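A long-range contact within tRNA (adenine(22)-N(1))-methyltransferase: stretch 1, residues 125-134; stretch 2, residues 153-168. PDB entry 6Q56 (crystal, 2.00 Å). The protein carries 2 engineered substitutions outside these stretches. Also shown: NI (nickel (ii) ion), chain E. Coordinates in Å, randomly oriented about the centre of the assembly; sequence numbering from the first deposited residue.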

ATOM      1  N   HIS A 125      -6.181   2.130   5.596  1.00 34.80           N
ATOM      2  CA  HIS A 125      -5.134   2.807   6.352  1.00 40.34           C
ATOM      3  C   HIS A 125      -3.816   2.814   5.713  1.00 25.66           C
ATOM      4  O   HIS A 125      -2.780   2.210   6.158  1.00 54.22           O
ATOM      5  CB  HIS A 125      -4.948   2.341   7.682  1.00 37.69           C
ATOM      6  CG  HIS A 125      -6.168   2.297   8.414  1.00 47.65           C
ATOM      7  ND1 HIS A 125      -6.139   1.815   9.705  1.00 64.28           N
ATOM      8  CD2 HIS A 125      -7.440   2.665   8.158  1.00 72.10           C
ATOM      9  CE1 HIS A 125      -7.358   1.870  10.207  1.00 71.44           C
ATOM     10  NE2 HIS A 125      -8.172   2.385   9.289  1.00 64.92           N
ATOM     11  N   ALA A 126      -3.845   3.542   4.632  1.00 32.45           N
ATOM     12  CA  ALA A 126      -2.657   3.703   3.958  1.00 30.15           C
ATOM     13  C   ALA A 126      -1.706   4.586   4.849  1.00 30.14           C
ATOM     14  O   ALA A 126      -0.485   4.564   4.665  1.00 30.27           O
ATOM     15  CB  ALA A 126      -2.851   4.438   2.631  1.00 27.92           C
ATOM     16  N   VAL A 127      -2.272   5.361   5.787  1.00 30.23           N
ATOM     17  CA  VAL A 127      -1.505   6.220   6.667  1.00 31.00           C
ATOM     18  C   VAL A 127      -0.372   5.479   7.383  1.00 35.41           C
ATOM     19  O   VAL A 127       0.709   6.014   7.530  1.00 29.82           O
ATOM     20  CB  VAL A 127      -2.407   6.919   7.698  1.00 29.44           C
ATOM     21  CG1 VAL A 127      -3.181   5.911   8.514  1.00 33.56           C
ATOM     22  CG2 VAL A 127      -1.589   7.830   8.589  1.00 28.50           C
ATOM     23  N   HIS A 128      -0.627   4.256   7.828  1.00 32.18           N
ATOM     24  CA  HIS A 128       0.391   3.481   8.522  1.00 32.27           C
ATOM     25  C   HIS A 128       1.619   3.291   7.639  1.00 34.71           C
ATOM     26  O   HIS A 128       2.738   3.229   8.121  1.00 28.74           O
ATOM     27  CB  HIS A 128      -0.148   2.115   8.940  1.00 24.14           C
ATOM     28  CG  HIS A 128      -1.346   2.173   9.830  1.00 37.54           C
ATOM     29  ND1 HIS A 128      -1.326   2.767  11.070  1.00 37.62           N
ATOM     30  CD2 HIS A 128      -2.595   1.682   9.670  1.00 35.96           C
ATOM     31  CE1 HIS A 128      -2.515   2.655  11.629  1.00 30.68           C
ATOM     32  NE2 HIS A 128      -3.306   2.000  10.800  1.00 45.43           N
ATOM     33  N   ILE A 129       1.391   3.191   6.339  1.00 33.71           N
ATOM     34  CA  ILE A 129       2.467   3.004   5.389  1.00 29.27           C
ATOM     35  C   ILE A 129       3.244   4.295   5.215  1.00 38.91           C
ATOM     36  O   ILE A 129       4.463   4.283   5.172  1.00 29.20           O
ATOM     37  CB  ILE A 129       1.941   2.532   4.027  1.00 30.07           C
ATOM     38  CG1 ILE A 129       1.277   1.170   4.165  1.00 30.66           C
ATOM     39  CG2 ILE A 129       3.063   2.448   3.020  1.00 30.24           C
ATOM     40  CD1 ILE A 129       0.726   0.639   2.870  1.00 31.53           C
ATOM     41  N   ARG A 130       2.532   5.410   5.115  1.00 29.94           N
ATOM     42  CA  ARG A 130       3.180   6.698   4.944  1.00 33.40           C
ATOM     43  C   ARG A 130       4.027   7.043   6.163  1.00 34.79           C
ATOM     44  O   ARG A 130       5.122   7.566   6.034  1.00 34.02           O
ATOM     45  CB  ARG A 130       2.161   7.794   4.652  1.00 30.10           C
ATOM     46  CG  ARG A 130       1.501   7.650   3.296  1.00 28.02           C
ATOM     47  CD  ARG A 130       0.636   8.845   2.945  1.00 36.62           C
ATOM     48  NE  ARG A 130      -0.221   8.575   1.802  1.00 33.02           N
ATOM     49  CZ  ARG A 130      -1.430   8.043   1.887  1.00 33.98           C
ATOM     50  NH1 ARG A 130      -1.935   7.718   3.060  1.00 35.87           N
ATOM     51  NH2 ARG A 130      -2.132   7.831   0.796  1.00 34.54           N
ATOM     52  N   GLU A 131       3.521   6.735   7.345  1.00 29.21           N
ATOM     53  CA  GLU A 131       4.258   7.012   8.563  1.00 30.83           C
ATOM     54  C   GLU A 131       5.537   6.191   8.582  1.00 33.14           C
ATOM     55  O   GLU A 131       6.589   6.689   8.938  1.00 30.76           O
ATOM     56  CB  GLU A 131       3.403   6.729   9.793  1.00 31.84           C
ATOM     57  CG  GLU A 131       2.303   7.750  10.011  1.00 36.42           C
ATOM     58  CD  GLU A 131       1.472   7.475  11.243  1.00 37.14           C
ATOM     59  OE1 GLU A 131       1.608   6.391  11.813  1.00 40.86           O
ATOM     60  OE2 GLU A 131       0.680   8.344  11.638  1.00 46.03           O
ATOM     61  N   TRP A 132       5.440   4.930   8.189  1.00 36.56           N
ATOM     62  CA  TRP A 132       6.603   4.063   8.155  1.00 34.83           C
ATOM     63  C   TRP A 132       7.599   4.539   7.105  1.00 30.06           C
ATOM     64  O   TRP A 132       8.785   4.599   7.360  1.00 34.77           O
ATOM     65  CB  TRP A 132       6.205   2.621   7.874  1.00 31.69           C
ATOM     66  CG  TRP A 132       7.354   1.708   7.940  1.00 32.34           C
ATOM     67  CD1 TRP A 132       7.832   1.083   9.039  1.00 33.05           C
ATOM     68  CD2 TRP A 132       8.204   1.334   6.863  1.00 31.09           C
ATOM     69  NE1 TRP A 132       8.922   0.329   8.717  1.00 37.65           N
ATOM     70  CE2 TRP A 132       9.173   0.468   7.381  1.00 33.09           C
ATOM     71  CE3 TRP A 132       8.237   1.643   5.507  1.00 32.95           C
ATOM     72  CZ2 TRP A 132      10.161  -0.092   6.594  1.00 38.94           C
ATOM     73  CZ3 TRP A 132       9.216   1.087   4.731  1.00 36.75           C
ATOM     74  CH2 TRP A 132      10.164   0.229   5.273  1.00 35.09           C
ATOM     75  N   LEU A 133       7.100   4.875   5.926  1.00 24.84           N
ATOM     76  CA  LEU A 133       7.944   5.345   4.840  1.00 36.20           C
ATOM     77  C   LEU A 133       8.728   6.586   5.237  1.00 35.66           C
ATOM     78  O   LEU A 133       9.923   6.682   4.996  1.00 36.79           O
ATOM     79  CB  LEU A 133       7.106   5.673   3.609  1.00 30.56           C
ATOM     80  CG  LEU A 133       6.549   4.504   2.819  1.00 28.23           C
ATOM     81  CD1 LEU A 133       5.720   5.030   1.670  1.00 30.81           C
ATOM     82  CD2 LEU A 133       7.658   3.605   2.317  1.00 31.14           C
ATOM     83  N   TYR A 134       8.045   7.534   5.850  1.00 29.63           N
ATOM     84  CA  TYR A 134       8.674   8.774   6.265  1.00 35.82           C
ATOM     85  C   TYR A 134       9.787   8.535   7.280  1.00 34.05           C
ATOM     86  O   TYR A 134      10.672   9.353   7.445  1.00 38.45           O
ATOM     87  CB  TYR A 134       7.630   9.728   6.841  1.00 35.14           C
ATOM     88  CG  TYR A 134       8.155  11.103   7.102  1.00 32.07           C
ATOM     89  CD1 TYR A 134       8.107  12.076   6.127  1.00 33.56           C
ATOM     90  CD2 TYR A 134       8.708  11.427   8.320  1.00 29.61           C
ATOM     91  CE1 TYR A 134       8.595  13.340   6.362  1.00 37.63           C
ATOM     92  CE2 TYR A 134       9.202  12.686   8.564  1.00 42.94           C
ATOM     93  CZ  TYR A 134       9.139  13.640   7.583  1.00 33.30           C
ATOM     94  OH  TYR A 134       9.621  14.892   7.826  1.00 42.12           O
ATOM     95  N   TYR A 153      -9.436   1.828  -3.753  1.00 38.35           N
ATOM     96  CA  TYR A 153      -8.163   1.243  -3.414  1.00 32.57           C
ATOM     97  C   TYR A 153      -7.067   2.233  -3.720  1.00 32.08           C
ATOM     98  O   TYR A 153      -7.116   2.936  -4.715  1.00 35.56           O
ATOM     99  CB  TYR A 153      -7.948  -0.057  -4.184  1.00 39.53           C
ATOM    100  CG  TYR A 153      -7.815   0.131  -5.672  1.00 50.69           C
ATOM    101  CD1 TYR A 153      -6.591   0.429  -6.244  1.00 52.20           C
ATOM    102  CD2 TYR A 153      -8.912   0.012  -6.508  1.00 61.15           C
ATOM    103  CE1 TYR A 153      -6.465   0.605  -7.604  1.00 57.17           C
ATOM    104  CE2 TYR A 153      -8.793   0.186  -7.873  1.00 43.53           C
ATOM    105  CZ  TYR A 153      -7.570   0.483  -8.412  1.00 51.09           C
ATOM    106  OH  TYR A 153      -7.447   0.654  -9.758  1.00 51.70           O
ATOM    107  N   GLU A 154      -6.083   2.282  -2.839  1.00 26.88           N
ATOM    108  CA  GLU A 154      -4.961   3.174  -2.991  1.00 29.74           C
ATOM    109  C   GLU A 154      -3.706   2.396  -3.322  1.00 30.39           C
ATOM    110  O   GLU A 154      -3.563   1.245  -2.941  1.00 34.05           O
ATOM    111  CB  GLU A 154      -4.733   3.945  -1.705  1.00 27.31           C
ATOM    112  CG  GLU A 154      -5.775   4.995  -1.413  1.00 32.41           C
ATOM    113  CD  GLU A 154      -5.885   5.286   0.062  1.00 28.90           C
ATOM    114  OE1 GLU A 154      -5.755   4.342   0.853  1.00 30.31           O
ATOM    115  OE2 GLU A 154      -6.106   6.449   0.423  1.00 38.62           O
ATOM    116  N   VAL A 155      -2.797   3.046  -4.028  1.00 26.85           N
ATOM    117  CA  VAL A 155      -1.533   2.445  -4.401  1.00 32.89           C
ATOM    118  C   VAL A 155      -0.444   3.474  -4.161  1.00 35.42           C
ATOM    119  O   VAL A 155      -0.466   4.558  -4.723  1.00 26.93           O
ATOM    120  CB  VAL A 155      -1.519   1.991  -5.867  1.00 40.54           C
ATOM    121  CG1 VAL A 155      -0.143   1.486  -6.253  1.00 31.99           C
ATOM    122  CG2 VAL A 155      -2.552   0.912  -6.092  1.00 28.59           C
ATOM    123  N   LEU A 156       0.502   3.122  -3.305  1.00 35.33           N
ATOM    124  CA  LEU A 156       1.595   4.012  -2.965  1.00 30.54           C
ATOM    125  C   LEU A 156       2.893   3.520  -3.567  1.00 29.45           C
ATOM    126  O   LEU A 156       3.208   2.344  -3.512  1.00 33.82           O
ATOM    127  CB  LEU A 156       1.735   4.124  -1.450  1.00 33.70           C
ATOM    128  CG  LEU A 156       0.676   4.953  -0.729  1.00 37.16           C
ATOM    129  CD1 LEU A 156      -0.720   4.417  -0.983  1.00 31.49           C
ATOM    130  CD2 LEU A 156       0.970   5.002   0.753  1.00 31.19           C
ATOM    131  N   VAL A 157       3.648   4.440  -4.141  1.00 31.36           N
ATOM    132  CA  VAL A 157       4.914   4.109  -4.753  1.00 30.66           C
ATOM    133  C   VAL A 157       5.999   4.917  -4.093  1.00 33.13           C
ATOM    134  O   VAL A 157       5.910   6.129  -4.007  1.00 32.44           O
ATOM    135  CB  VAL A 157       4.911   4.417  -6.248  1.00 37.58           C
ATOM    136  CG1 VAL A 157       6.262   4.097  -6.850  1.00 30.36           C
ATOM    137  CG2 VAL A 157       3.794   3.658  -6.935  1.00 34.37           C
ATOM    138  N   ALA A 158       7.022   4.230  -3.619  1.00 31.19           N
ATOM    139  CA  ALA A 158       8.113   4.892  -2.949  1.00 28.38           C
ATOM    140  C   ALA A 158       9.469   4.331  -3.329  1.00 32.62           C
ATOM    141  O   ALA A 158       9.604   3.176  -3.691  1.00 26.79           O
ATOM    142  CB  ALA A 158       7.921   4.810  -1.450  1.00 28.93           C
ATOM    143  N   GLU A 159      10.468   5.195  -3.228  1.00 36.78           N
ATOM    144  CA  GLU A 159      11.856   4.869  -3.519  1.00 41.15           C
ATOM    145  C   GLU A 159      12.729   5.704  -2.594  1.00 44.92           C
ATOM    146  O   GLU A 159      12.253   6.665  -2.005  1.00 39.79           O
ATOM    147  CB  GLU A 159      12.196   5.196  -4.968  1.00 34.40           C
ATOM    148  CG  GLU A 159      11.775   4.140  -5.966  1.00 44.18           C
ATOM    149  CD  GLU A 159      12.009   4.559  -7.400  1.00 36.60           C
ATOM    150  OE1 GLU A 159      12.564   5.642  -7.631  1.00 42.25           O
ATOM    151  OE2 GLU A 159      11.635   3.793  -8.299  1.00 45.20           O
ATOM    152  N   ALA A 160      14.000   5.358  -2.458  1.00 32.54           N
ATOM    153  CA  ALA A 160      14.860   6.149  -1.606  1.00 42.60           C
ATOM    154  C   ALA A 160      14.882   7.556  -2.174  1.00 48.17           C
ATOM    155  O   ALA A 160      14.937   7.740  -3.379  1.00 42.61           O
ATOM    156  CB  ALA A 160      16.261   5.574  -1.551  1.00 49.08           C
ATOM    157  N   GLY A 161      14.827   8.541  -1.294  1.00 37.58           N
ATOM    158  CA  GLY A 161      14.835   9.927  -1.695  1.00 37.16           C
ATOM    159  C   GLY A 161      14.558  10.846  -0.526  1.00 36.05           C
ATOM    160  O   GLY A 161      14.708  10.463   0.624  1.00 34.70           O
ATOM    161  N   ASP A 162      14.155  12.069  -0.842  1.00 37.68           N
ATOM    162  CA  ASP A 162      13.853  13.082   0.153  1.00 39.15           C
ATOM    163  C   ASP A 162      12.405  12.954   0.581  1.00 30.12           C
ATOM    164  O   ASP A 162      11.503  13.330  -0.145  1.00 30.24           O
ATOM    165  CB  ASP A 162      14.120  14.465  -0.436  1.00 40.31           C
ATOM    166  CG  ASP A 162      13.711  15.591   0.483  1.00 40.40           C
ATOM    167  OD1 ASP A 162      13.306  15.348   1.628  1.00 43.26           O
ATOM    168  OD2 ASP A 162      13.798  16.744   0.041  1.00 54.58           O
ATOM    169  N   ARG A 163      12.211  12.426   1.778  1.00 31.38           N
ATOM    170  CA  ARG A 163      10.881  12.199   2.343  1.00 43.72           C
ATOM    171  C   ARG A 163       9.931  13.397   2.419  1.00 42.37           C
ATOM    172  O   ARG A 163       8.721  13.222   2.365  1.00 38.64           O
ATOM    173  CB  ARG A 163      11.007  11.600   3.740  1.00 43.22           C
ATOM    174  CG  ARG A 163      11.723  12.488   4.734  1.00 34.06           C
ATOM    175  CD  ARG A 163      11.819  11.803   6.075  1.00 38.41           C
ATOM    176  NE  ARG A 163      12.370  12.655   7.111  1.00 36.90           N
ATOM    177  CZ  ARG A 163      12.497  12.278   8.374  1.00 39.01           C
ATOM    178  NH1 ARG A 163      12.101  11.078   8.740  1.00 34.10           N
ATOM    179  NH2 ARG A 163      13.009  13.097   9.269  1.00 38.17           N
ATOM    180  N   ASP A 164      10.470  14.600   2.555  1.00 43.61           N
ATOM    181  CA  ASP A 164       9.652  15.801   2.656  1.00 35.85           C
ATOM    182  C   ASP A 164       9.170  16.318   1.309  1.00 35.62           C
ATOM    183  O   ASP A 164       8.148  16.977   1.222  1.00 31.96           O
ATOM    184  CB  ASP A 164      10.442  16.912   3.344  1.00 43.90           C
ATOM    185  CG  ASP A 164      10.574  16.704   4.838  1.00 44.43           C
ATOM    186  OD1 ASP A 164       9.649  16.143   5.447  1.00 40.46           O
ATOM    187  OD2 ASP A 164      11.603  17.116   5.401  1.00 45.63           O
ATOM    188  N   ALA A 165       9.927  16.027   0.264  1.00 32.32           N
ATOM    189  CA  ALA A 165       9.601  16.500  -1.076  1.00 36.89           C
ATOM    190  C   ALA A 165       8.135  16.365  -1.460  1.00 34.61           C
ATOM    191  O   ALA A 165       7.494  17.334  -1.834  1.00 35.87           O
ATOM    192  CB  ALA A 165      10.468  15.799  -2.103  1.00 22.74           C
ATOM    193  N   ALA A 166       7.619  15.150  -1.383  1.00 37.66           N
ATOM    194  CA  ALA A 166       6.237  14.878  -1.755  1.00 32.63           C
ATOM    195  C   ALA A 166       5.239  15.633  -0.891  1.00 36.79           C
ATOM    196  O   ALA A 166       4.107  15.857  -1.299  1.00 35.47           O
ATOM    197  CB  ALA A 166       5.959  13.386  -1.691  1.00 29.87           C
ATOM    198  N   TYR A 167       5.664  16.025   0.300  1.00 38.43           N
ATOM    199  CA  TYR A 167       4.795  16.735   1.224  1.00 37.24           C
ATOM    200  C   TYR A 167       4.902  18.245   1.153  1.00 30.22           C
ATOM    201  O   TYR A 167       4.322  18.946   1.960  1.00 40.23           O
ATOM    202  CB  TYR A 167       5.058  16.263   2.640  1.00 35.14           C
ATOM    203  CG  TYR A 167       4.658  14.836   2.846  1.00 27.09           C
ATOM    204  CD1 TYR A 167       3.349  14.501   3.086  1.00 35.48           C
ATOM    205  CD2 TYR A 167       5.587  13.825   2.782  1.00 30.19           C
ATOM    206  CE1 TYR A 167       2.971  13.195   3.270  1.00 34.73           C
ATOM    207  CE2 TYR A 167       5.223  12.517   2.965  1.00 36.08           C
ATOM    208  CZ  TYR A 167       3.910  12.210   3.206  1.00 34.74           C
ATOM    209  OH  TYR A 167       3.537  10.915   3.387  1.00 34.86           O
ATOM    210  N   ASP A 168       5.643  18.748   0.185  1.00 41.64           N
ATOM    211  CA  ASP A 168       5.772  20.182   0.040  1.00 47.38           C
ATOM    212  C   ASP A 168       4.395  20.776  -0.205  1.00 40.43           C
ATOM    213  O   ASP A 168       3.691  20.365  -1.115  1.00 45.73           O
ATOM    214  CB  ASP A 168       6.692  20.522  -1.128  1.00 45.90           C
ATOM    215  CG  ASP A 168       6.708  21.993  -1.442  1.00 43.97           C
ATOM    216  OD1 ASP A 168       7.286  22.767  -0.664  1.00 54.45           O
ATOM    217  OD2 ASP A 168       6.142  22.378  -2.476  1.00 58.00           O
TER
HETATM  218 NI    NI E 301      -5.009   1.064  10.748  1.00 57.20          NI
HETATM  219  O   HOH W   1      -6.055   4.898   3.331  1.00 35.50           O
HETATM  220  O   HOH W   2      -4.786   7.529   2.280  1.00 34.40           O
HETATM  221  O   HOH W   3       5.454   8.980   3.637  1.00 35.45           O
HETATM  222  O   HOH W   4      -5.342   1.798  12.456  1.00 69.11           O

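The helix of stretch 1 runs almost parallel to the strand of stretch 2, their N-to-C directions 7° apart and their axes 10.3 Å apart at closest approach. That spacing leaves room for one layer of side chains. On the strand, alternation sends Glu 154, Leu 156 and Ala 158 toward the helix, while Val 155 and Val 157 point away. Stretch 1 answers with Ala 126, Ile 129, Arg 130 and Leu 133.

Leu 156 fills the middle: its CD2 lies 4.0 Å from Ile 129 CG2 and 3.7 Å from Arg 130 CG, so the arginine's aliphatic stem serves as apolar packing. Further along, small meets large, with Leu 133 CD1 3.8 Å from Ala 158 CB. The buried charges of Arg 130 and Glu 154 are too far apart for a salt bridge, but water 2 bridges Arg 130 NH1 and Glu 154 OE2.

Beyond the strand, the loop closes over Tyr 134. The Arg 163 guanidinium stacks flat on its ring, planes at 9°, and the extended side chain carries NH1 to a hydrogen bond with Tyr 134 O (2.6 Å). At the ring's edge, Tyr 134 OH donates to Asp 164 OD1 (2.7 Å). One tyrosine thus offers face, hydroxyl and carbonyl.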